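Local structure of Eps1p (4TW5) at residues Ile30-Pro35 with Ser66-Ile71. The protein is a yeast member of the protein disulfide isomerase family, built from domains of the thioredoxin fold. Numbering follows the deposited sequence.
Sequences IDFYSP and SQVNCI
Tyr33 leans its ring across onto Val68 and Asn69, the neighbouring strand running parallel at 18° between segment axes. Its CG lies between the backbone N and the carbonyl carbon (chi1 76°), which tips the ring over the partner strand. Followed outward from CB, CG nears Val68 O, CD2 meets that same oxygen at 3.2 Å, CE2 reaches N and CA of Asn69, and CZ touches Asn69 CB. At the tip, OH accepts a weak, bent bond from Asn69 ND2 (121° at the hydrogen), while a water donates to Gln67 OE1 and also lies close to Tyr33 OH, at a separation too short to be trusted. Gln67 NE2 stands over one ring face and gives a long, weak bond to Asp31 OD2. The backbone bonds alternate between the strands as in a parallel pair: Asp31 N to Ser66 O, Val68 N to Asp31 O, Tyr33 N to Val68 O. Cys70 N to Tyr33 O (3.1 Å) carries them past the strand ends. There Asn69 OD1 accepts from Ile71 N at 2.9 Å, an Asx turn, and Pro35 CD packs on Ile71 CG1. On the other face Phe32 CD2 lies 3.5 Å from Val68 CB, and Cys70 SG sits at the ring's edge. Helix 19-23, through Phe19, and helix 74-79, through the Cys70-Cys77 disulfide, cover this Phe32-Val68 side, while strand 87-92 pairs antiparallel with strand 27-33 within the thioredoxin-fold sheet.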
loop_
_atom_site.group_PDB
_atom_site.type_symbol
_atom_site.label_atom_id
_atom_site.label_comp_id
_atom_site.label_asym_id
_atom_site.label_seq_id
_atom_site.Cartn_x
_atom_site.Cartn_y
_atom_site.Cartn_z
ATOM N N ILE A 30 -10.089 27.076 42.583
ATOM C CA ILE A 30 -9.734 27.650 43.866
ATOM C C ILE A 30 -8.237 27.820 44.077
ATOM O O ILE A 30 -7.440 26.914 43.815
ATOM C CB ILE A 30 -10.284 26.804 45.016
ATOM C CG1 ILE A 30 -11.772 26.529 44.801
ATOM C CG2 ILE A 30 -10.075 27.518 46.356
ATOM C CD1 ILE A 30 -12.381 25.578 45.830
ATOM N N ASP A 31 -7.865 29.005 44.554
ATOM C CA ASP A 31 -6.485 29.287 44.907
ATOM C C ASP A 31 -6.264 29.104 46.411
ATOM O O ASP A 31 -6.598 29.980 47.208
ATOM C CB ASP A 31 -6.087 30.708 44.485
ATOM C CG ASP A 31 -4.740 31.129 45.061
ATOM O OD1 ASP A 31 -3.906 30.244 45.349
ATOM O OD2 ASP A 31 -4.510 32.344 45.235
ATOM N N PHE A 32 -5.722 27.955 46.794
ATOM C CA PHE A 32 -5.289 27.747 48.169
ATOM C C PHE A 32 -3.955 28.456 48.335
ATOM O O PHE A 32 -2.920 27.980 47.871
ATOM C CB PHE A 32 -5.195 26.252 48.501
ATOM C CG PHE A 32 -6.532 25.567 48.497
ATOM C CD1 PHE A 32 -7.087 25.100 47.320
ATOM C CD2 PHE A 32 -7.257 25.442 49.670
ATOM C CE1 PHE A 32 -8.334 24.502 47.326
ATOM C CE2 PHE A 32 -8.498 24.844 49.680
ATOM C CZ PHE A 32 -9.037 24.371 48.510
ATOM N N TYR A 33 -3.994 29.603 49.005
ATOM C CA TYR A 33 -2.836 30.480 49.070
ATOM C C TYR A 33 -2.479 30.757 50.509
ATOM O O TYR A 33 -3.246 30.446 51.426
ATOM C CB TYR A 33 -3.110 31.799 48.360
ATOM C CG TYR A 33 -3.981 32.732 49.176
ATOM C CD1 TYR A 33 -3.424 33.810 49.862
ATOM C CD2 TYR A 33 -5.349 32.530 49.278
ATOM C CE1 TYR A 33 -4.203 34.657 50.614
ATOM C CE2 TYR A 33 -6.138 33.377 50.026
ATOM C CZ TYR A 33 -5.554 34.437 50.695
ATOM O OH TYR A 33 -6.330 35.284 51.439
ATOM N N SER A 34 -1.314 31.358 50.702
ATOM C CA SER A 34 -0.879 31.786 52.019
ATOM C C SER A 34 -0.396 33.225 52.056
ATOM O O SER A 34 0.297 33.681 51.146
ATOM C CB SER A 34 0.229 30.873 52.529
ATOM O OG SER A 34 0.888 31.470 53.624
ATOM N N PRO A 35 -0.785 33.958 53.103
ATOM C CA PRO A 35 -0.297 35.321 53.310
ATOM C C PRO A 35 1.184 35.268 53.671
ATOM O O PRO A 35 1.877 36.280 53.654
ATOM C CB PRO A 35 -1.140 35.828 54.482
ATOM C CG PRO A 35 -1.578 34.595 55.189
ATOM C CD PRO A 35 -1.780 33.572 54.114
ATOM N N SER A 66 -12.438 31.164 43.018
ATOM C CA SER A 66 -12.494 31.346 44.464
ATOM C C SER A 66 -11.102 31.210 45.089
ATOM O O SER A 66 -10.131 30.898 44.406
ATOM C CB SER A 66 -13.423 30.328 45.112
ATOM O OG SER A 66 -14.677 30.299 44.469
ATOM N N GLN A 67 -11.031 31.451 46.395
ATOM C CA GLN A 67 -9.797 31.390 47.156
ATOM C C GLN A 67 -10.038 30.824 48.518
ATOM O O GLN A 67 -11.154 30.837 49.012
ATOM C CB GLN A 67 -9.153 32.764 47.321
ATOM C CG GLN A 67 -8.311 33.218 46.174
ATOM C CD GLN A 67 -7.839 34.630 46.367
ATOM O OE1 GLN A 67 -8.582 35.487 46.843
ATOM N NE2 GLN A 67 -6.583 34.880 46.028
ATOM N N VAL A 68 -8.978 30.294 49.102
ATOM C CA VAL A 68 -8.979 29.868 50.487
ATOM C C VAL A 68 -7.681 30.339 51.156
ATOM O O VAL A 68 -6.590 29.929 50.745
ATOM C CB VAL A 68 -9.070 28.336 50.620
ATOM C CG1 VAL A 68 -8.872 27.942 52.069
ATOM C CG2 VAL A 68 -10.401 27.833 50.128
ATOM N N ASN A 69 -7.785 31.214 52.157
ATOM C CA ASN A 69 -6.619 31.566 52.969
ATOM C C ASN A 69 -6.328 30.410 53.921
ATOM O O ASN A 69 -7.114 30.137 54.828
ATOM C CB ASN A 69 -6.852 32.879 53.733
ATOM C CG ASN A 69 -5.588 33.401 54.419
ATOM O OD1 ASN A 69 -4.802 32.630 54.971
ATOM N ND2 ASN A 69 -5.388 34.715 54.373
ATOM N N CYS A 70 -5.205 29.728 53.716
ATOM C CA CYS A 70 -4.920 28.507 54.471
ATOM C C CYS A 70 -4.321 28.799 55.838
ATOM O O CYS A 70 -4.030 27.886 56.609
ATOM C CB CYS A 70 -3.977 27.595 53.689
ATOM S SG CYS A 70 -4.707 26.896 52.215
ATOM N N ILE A 71 -4.164 30.077 56.149
ATOM C CA ILE A 71 -3.743 30.475 57.480
ATOM C C ILE A 71 -4.981 30.677 58.331
ATOM O O ILE A 71 -5.034 30.225 59.474
ATOM C CB ILE A 71 -2.862 31.735 57.430
ATOM C CG1 ILE A 71 -1.544 31.376 56.747
ATOM C CG2 ILE A 71 -2.584 32.276 58.819
ATOM C CD1 ILE A 71 -0.924 30.091 57.266
HETATM O O HOH W 1 -7.871 36.204 49.666
#